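Local atomic coordinates of CocE/NonD family hydrolase (Staphylococcus aureus subsp. aureus COL, PDB entry 3III), a protein that probably hydrolyses ester or amide bonds, as a CocE/NonD family member with an alpha/beta-hydrolase domain related to X-Pro dipeptidyl-peptidases. Residues Ile56-Pro61 with Asp117-Lys122; Phe67-Ser72 with Gln156-Gly161. All coordinates share one frame; numbering follows the deposited sequence.

Contact 1: residues Ile56-Pro61 with Asp117-Lys122; sequences INIFRP and DYVVVK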
loop_
_atom_site.group_PDB
_atom_site.type_symbol
_atom_site.label_atom_id
_atom_site.label_comp_id
_atom_site.label_asym_id
_atom_site.label_seq_id
_atom_site.Cartn_x
_atom_site.Cartn_y
_atom_site.Cartn_z
ATOM N N ILE A 56 -11.709 -22.898 -4.563
ATOM C CA ILE A 56 -12.505 -21.636 -4.430
ATOM C C ILE A 56 -13.789 -21.842 -3.643
ATOM O O ILE A 56 -14.259 -22.974 -3.451
ATOM C CB ILE A 56 -12.919 -21.059 -5.838
ATOM C CG1 ILE A 56 -13.889 -22.002 -6.562
ATOM C CG2 ILE A 56 -11.697 -20.929 -6.722
ATOM C CD1 ILE A 56 -14.389 -21.486 -8.003
ATOM N N ASN A 57 -14.377 -20.722 -3.223
ATOM C CA ASN A 57 -15.765 -20.669 -2.805
ATOM C C ASN A 57 -16.516 -19.718 -3.718
ATOM O O ASN A 57 -15.979 -18.700 -4.141
ATOM C CB ASN A 57 -15.871 -20.114 -1.388
ATOM C CG ASN A 57 -15.153 -20.967 -0.368
ATOM O OD1 ASN A 57 -15.129 -22.196 -0.469
ATOM N ND2 ASN A 57 -14.646 -20.324 0.671
ATOM N N ILE A 58 -17.775 -20.032 -3.976
ATOM C CA ILE A 58 -18.650 -19.188 -4.761
ATOM C C ILE A 58 -19.899 -18.835 -3.941
ATOM O O ILE A 58 -20.633 -19.713 -3.517
ATOM C CB ILE A 58 -19.166 -19.923 -6.024
ATOM C CG1 ILE A 58 -18.027 -20.436 -6.925
ATOM C CG2 ILE A 58 -20.156 -19.025 -6.826
ATOM C CD1 ILE A 58 -18.489 -21.518 -7.997
ATOM N N PHE A 59 -20.143 -17.547 -3.730
ATOM C CA PHE A 59 -21.366 -17.094 -3.085
ATOM C C PHE A 59 -22.218 -16.454 -4.155
ATOM O O PHE A 59 -21.734 -15.544 -4.875
ATOM C CB PHE A 59 -21.021 -16.019 -2.065
ATOM C CG PHE A 59 -20.190 -16.514 -0.889
ATOM C CD1 PHE A 59 -20.803 -16.911 0.260
ATOM C CD2 PHE A 59 -18.791 -16.590 -0.976
ATOM C CE1 PHE A 59 -20.038 -17.369 1.344
ATOM C CE2 PHE A 59 -18.018 -17.017 0.071
ATOM C CZ PHE A 59 -18.632 -17.405 1.243
ATOM N N ARG A 60 -23.454 -16.911 -4.267
ATOM C CA ARG A 60 -24.340 -16.433 -5.302
ATOM C C ARG A 60 -25.794 -16.405 -4.892
ATOM O O ARG A 60 -26.196 -17.112 -3.979
ATOM C CB ARG A 60 -24.129 -17.232 -6.578
ATOM C CG ARG A 60 -24.283 -18.724 -6.440
ATOM C CD ARG A 60 -23.941 -19.448 -7.756
ATOM N NE ARG A 60 -24.291 -20.873 -7.657
ATOM C CZ ARG A 60 -25.517 -21.356 -7.839
ATOM N NH1 ARG A 60 -26.528 -20.572 -8.148
ATOM N NH2 ARG A 60 -25.746 -22.649 -7.679
ATOM N N PRO A 61 -26.588 -15.565 -5.566
ATOM C CA PRO A 61 -27.989 -15.519 -5.259
ATOM C C PRO A 61 -28.665 -16.874 -5.470
ATOM O O PRO A 61 -28.308 -17.654 -6.365
ATOM C CB PRO A 61 -28.519 -14.464 -6.213
ATOM C CG PRO A 61 -27.365 -13.665 -6.570
ATOM C CD PRO A 61 -26.244 -14.612 -6.624
ATOM N N ASP A 117 -27.222 -8.457 -5.870
ATOM C CA ASP A 117 -27.248 -9.251 -7.103
ATOM C C ASP A 117 -25.938 -9.241 -7.839
ATOM O O ASP A 117 -25.896 -9.077 -9.082
ATOM C CB ASP A 117 -28.384 -8.808 -8.055
ATOM C CG ASP A 117 -29.768 -8.880 -7.365
ATOM O OD1 ASP A 117 -30.091 -10.008 -6.988
ATOM O OD2 ASP A 117 -30.478 -7.840 -7.194
ATOM N N TYR A 118 -24.886 -9.503 -7.085
ATOM C CA TYR A 118 -23.565 -9.857 -7.586
ATOM C C TYR A 118 -23.251 -11.290 -7.122
ATOM O O TYR A 118 -23.812 -11.792 -6.129
ATOM C CB TYR A 118 -22.457 -8.972 -7.028
ATOM C CG TYR A 118 -22.374 -7.616 -7.590
ATOM C CD1 TYR A 118 -21.446 -7.310 -8.600
ATOM C CD2 TYR A 118 -23.232 -6.597 -7.139
ATOM C CE1 TYR A 118 -21.382 -6.045 -9.135
ATOM C CE2 TYR A 118 -23.153 -5.303 -7.687
ATOM C CZ TYR A 118 -22.254 -5.058 -8.705
ATOM O OH TYR A 118 -22.169 -3.816 -9.218
ATOM N N VAL A 119 -22.381 -11.946 -7.843
ATOM C CA VAL A 119 -21.755 -13.173 -7.376
ATOM C C VAL A 119 -20.396 -12.780 -6.739
ATOM O O VAL A 119 -19.764 -11.853 -7.192
ATOM C CB VAL A 119 -21.587 -14.212 -8.522
ATOM C CG1 VAL A 119 -20.580 -15.338 -8.147
ATOM C CG2 VAL A 119 -22.946 -14.789 -8.935
ATOM N N VAL A 120 -19.999 -13.439 -5.633
ATOM C CA VAL A 120 -18.658 -13.301 -5.077
ATOM C C VAL A 120 -17.885 -14.625 -5.179
ATOM O O VAL A 120 -18.366 -15.677 -4.711
ATOM C CB VAL A 120 -18.653 -12.743 -3.623
ATOM C CG1 VAL A 120 -17.216 -12.710 -3.058
ATOM C CG2 VAL A 120 -19.297 -11.290 -3.540
ATOM N N VAL A 121 -16.687 -14.578 -5.787
ATOM C CA VAL A 121 -15.838 -15.789 -5.883
ATOM C C VAL A 121 -14.612 -15.518 -5.077
ATOM O O VAL A 121 -13.980 -14.460 -5.221
ATOM C CB VAL A 121 -15.413 -16.150 -7.327
ATOM C CG1 VAL A 121 -14.454 -17.347 -7.312
ATOM C CG2 VAL A 121 -16.643 -16.370 -8.264
ATOM N N LYS A 122 -14.283 -16.449 -4.181
ATOM C CA LYS A 122 -13.100 -16.310 -3.302
ATOM C C LYS A 122 -12.121 -17.375 -3.713
ATOM O O LYS A 122 -12.444 -18.558 -3.674
ATOM C CB LYS A 122 -13.485 -16.485 -1.820
ATOM C CG LYS A 122 -12.317 -16.329 -0.873
ATOM C CD LYS A 122 -11.938 -14.825 -0.691
ATOM C CE LYS A 122 -10.441 -14.720 -0.421
ATOM N NZ LYS A 122 -9.892 -13.396 -0.413
#
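Asn-57 and Phe-59 pair with Lys-122 and Val-120 as antiparallel neighbours in the central mixed sheet of the alpha/beta-hydrolase fold, with 168° between the directions of the two short strands. Four backbone bonds fix the register. Asn-57 N donates to Lys-122 O (2.9 Å) and Lys-122 N returns to Asn-57 O; Phe-59 N and Val-120 N exchange bonds with Val-120 O and Phe-59 O in the same way. Between these hydrogen-bonded pairs lies the non-hydrogen-bonded pair Ile-58 and Val-121, whose CA atoms are 4.5 Å apart. On the face of this pair, Ile-58 CG2 meets Val-119 CG1 at 3.9 Å. The other valine methyl, Val-119 CG2, packs against Arg-60 CB at 3.6 Å. It also meets Pro-61 CD at 4.0 Å, the two side chains crossing at about a right angle. Asn-57, Phe-59, Val-120 and Lys-122 occupy the opposite face, where Phe-59 receives Val-120 O at its ring edge, in the ring plane, 3.9 Å from CD2. Further out, Trp-152 of helix 140-154 touches Ile-58, and the Arg-60 side chain leads away to a salt bridge with Glu-41. The lysine chain bends at chi2 and chi3, and Lys-122 NZ forms a salt bridge with Asp-74 OD2.

Contact 2: residues Phe67-Ser72 with Gln156-Gly161; sequences FPVVMS and QSWSNG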
loop_
_atom_site.group_PDB
_atom_site.type_symbol
_atom_site.label_atom_id
_atom_site.label_comp_id
_atom_site.label_asym_id
_atom_site.label_seq_id
_atom_site.Cartn_x
_atom_site.Cartn_y
_atom_site.Cartn_z
ATOM N N PHE A 67 -25.128 -13.126 -13.359
ATOM C CA PHE A 67 -24.794 -11.993 -12.514
ATOM C C PHE A 67 -23.402 -11.496 -12.755
ATOM O O PHE A 67 -22.518 -12.267 -13.159
ATOM C CB PHE A 67 -24.941 -12.406 -11.032
ATOM C CG PHE A 67 -26.321 -12.907 -10.697
ATOM C CD1 PHE A 67 -27.358 -12.014 -10.405
ATOM C CD2 PHE A 67 -26.613 -14.254 -10.754
ATOM C CE1 PHE A 67 -28.633 -12.452 -10.134
ATOM C CE2 PHE A 67 -27.882 -14.731 -10.476
ATOM C CZ PHE A 67 -28.925 -13.830 -10.199
ATOM N N PRO A 68 -23.160 -10.205 -12.493
ATOM C CA PRO A 68 -21.755 -9.789 -12.477
ATOM C C PRO A 68 -21.008 -10.468 -11.338
ATOM O O PRO A 68 -21.590 -10.782 -10.276
ATOM C CB PRO A 68 -21.852 -8.244 -12.243
ATOM C CG PRO A 68 -23.117 -8.096 -11.467
ATOM C CD PRO A 68 -24.066 -9.124 -12.057
ATOM N N VAL A 69 -19.703 -10.659 -11.537
ATOM C CA VAL A 69 -18.887 -11.396 -10.613
ATOM C C VAL A 69 -17.779 -10.523 -9.973
ATOM O O VAL A 69 -17.036 -9.855 -10.688
ATOM C CB VAL A 69 -18.198 -12.549 -11.272
ATOM C CG1 VAL A 69 -17.295 -13.276 -10.226
ATOM C CG2 VAL A 69 -19.231 -13.469 -11.964
ATOM N N VAL A 70 -17.767 -10.512 -8.646
ATOM C CA VAL A 70 -16.745 -9.864 -7.844
ATOM C C VAL A 70 -15.790 -10.965 -7.386
ATOM O O VAL A 70 -16.231 -11.991 -6.876
ATOM C CB VAL A 70 -17.333 -9.163 -6.609
ATOM C CG1 VAL A 70 -16.192 -8.539 -5.742
ATOM C CG2 VAL A 70 -18.395 -8.064 -7.029
HETATM N N MSE A 71 -14.487 -10.789 -7.614
HETATM C CA MSE A 71 -13.498 -11.831 -7.274
HETATM C C MSE A 71 -12.342 -11.274 -6.484
HETATM O O MSE A 71 -11.987 -10.094 -6.662
HETATM C CB MSE A 71 -12.937 -12.438 -8.551
HETATM C CG MSE A 71 -12.053 -13.675 -8.291
HETATM SE SE MSE A 71 -11.538 -14.492 -10.034
HETATM C CE MSE A 71 -13.321 -15.119 -10.594
ATOM N N SER A 72 -11.828 -12.060 -5.528
ATOM C CA SER A 72 -10.553 -11.764 -4.908
ATOM C C SER A 72 -9.741 -13.041 -4.791
ATOM O O SER A 72 -10.287 -14.201 -4.728
ATOM C CB SER A 72 -10.710 -11.090 -3.536
ATOM O OG SER A 72 -11.123 -12.033 -2.560
ATOM N N GLN A 156 -19.226 -19.478 -16.503
ATOM C CA GLN A 156 -20.130 -20.248 -15.680
ATOM C C GLN A 156 -21.596 -19.811 -15.827
ATOM O O GLN A 156 -21.913 -18.689 -16.170
ATOM C CB GLN A 156 -19.713 -20.159 -14.222
ATOM C CG GLN A 156 -18.343 -20.738 -13.942
ATOM C CD GLN A 156 -18.091 -22.047 -14.628
ATOM O OE1 GLN A 156 -18.780 -23.040 -14.350
ATOM N NE2 GLN A 156 -17.127 -22.057 -15.575
ATOM N N SER A 157 -22.487 -20.712 -15.476
ATOM C CA SER A 157 -23.920 -20.514 -15.699
ATOM C C SER A 157 -24.442 -19.263 -14.964
ATOM O O SER A 157 -25.377 -18.587 -15.442
ATOM C CB SER A 157 -24.668 -21.793 -15.286
ATOM O OG SER A 157 -24.535 -21.974 -13.873
ATOM N N TRP A 158 -23.857 -18.950 -13.819
ATOM C CA TRP A 158 -24.287 -17.805 -13.017
ATOM C C TRP A 158 -23.586 -16.490 -13.369
ATOM O O TRP A 158 -23.762 -15.491 -12.658
ATOM C CB TRP A 158 -24.122 -18.100 -11.513
ATOM C CG TRP A 158 -22.861 -18.958 -11.179
ATOM C CD1 TRP A 158 -22.830 -20.280 -10.900
ATOM C CD2 TRP A 158 -21.497 -18.519 -11.179
ATOM N NE1 TRP A 158 -21.535 -20.695 -10.681
ATOM C CE2 TRP A 158 -20.696 -19.636 -10.853
ATOM C CE3 TRP A 158 -20.875 -17.292 -11.408
ATOM C CZ2 TRP A 158 -19.319 -19.561 -10.759
ATOM C CZ3 TRP A 158 -19.506 -17.212 -11.307
ATOM C CH2 TRP A 158 -18.738 -18.345 -10.965
ATOM N N SER A 159 -22.795 -16.473 -14.438
ATOM C CA SER A 159 -21.966 -15.317 -14.737
ATOM C C SER A 159 -22.477 -14.585 -15.960
ATOM O O SER A 159 -22.753 -15.194 -16.995
ATOM C CB SER A 159 -20.519 -15.749 -14.949
ATOM O OG SER A 159 -19.759 -14.658 -15.449
ATOM N N ASN A 160 -22.569 -13.274 -15.838
ATOM C CA ASN A 160 -22.920 -12.421 -16.968
ATOM C C ASN A 160 -21.734 -12.113 -17.866
ATOM O O ASN A 160 -21.861 -11.295 -18.777
ATOM C CB ASN A 160 -23.638 -11.123 -16.538
ATOM C CG ASN A 160 -22.662 -10.028 -15.980
ATOM O OD1 ASN A 160 -21.474 -10.266 -15.799
ATOM N ND2 ASN A 160 -23.186 -8.851 -15.707
ATOM N N GLY A 161 -20.579 -12.718 -17.569
ATOM C CA GLY A 161 -19.387 -12.537 -18.405
ATOM C C GLY A 161 -18.423 -11.440 -17.939
ATOM O O GLY A 161 -17.313 -11.361 -18.452
#
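Val-69 CG2 lies anti to its own carbonyl carbon (chi1 178°, which sets CG1 anti to N), and this brings it against Trp-158 and Ser-159. Asn-160 CG stands between its backbone N and carbonyl carbon (chi1 78°), which puts CG over the Phe-67 to Pro-68 peptide, 3.5 Å from Pro-68 N. The valine methyl, Val-69 CG2, reaches the indole at its edge, in the ring plane, with Trp-158 CZ3 3.8 Å away, and it also touches Ser-159 OG at 3.7 Å. The side chains of Asn-160 and Pro-68 cross obliquely: OD1 of Asn-160 approaches Pro-68 CA at 3.4 Å and ND2 lies 3.8 Å from CB of Pro-68. OD1 accepts from Asn-162 N and ND2 donates to Leu-320 O, so both ends of the amide are held. Two backbone bonds, Phe-67 N to Trp-158 O (2.8 Å) and Asn-160 N to Phe-67 O (2.9 Å), make a parallel bridge of the single pair Phe-67 and Ser-159. Both donors stand about 50° out of the carbonyl plane. A type I turn from Gln-156 to Ser-159 leads in, with Gln-156 CB 3.5 Å above one indole face, offset toward the rim. Ser-159 OG accepts from Gly-161 N in an ST turn. Leaving helix 140-154, the chain makes this bridge, turns a corner at Gly-161 and enters strand 162-168, the parallel neighbour of strand 67-74 in the alpha/beta-hydrolase sheet; Trp-158 also packs on Ile-58 of strand 53-60 and Val-119 of strand 119-124.

Of the strands in these contacts, 53-60 comes first along the chain and strand 67-74 follows it, but the two do not pair: strand 119-124 lies between them in the sheet. Contact 1 closes the loop from 61 to 117, inside which strand 67-74 lies. Contact 2 starts within that loop and closes beyond helix 140-154, so the two loops cross. Their centres are 8 Å apart. Strand 119-124 joins them directly, with probable hydrogen bonds from Val-119 N to Pro-68 O and from Val-70 N to Val-119 O, both 2.8 Å. Arg-60 CD also packs on Trp-158 CD1 at 3.4 Å. Together they tie the N-terminal antiparallel strands to the parallel strands that follow in the sheet.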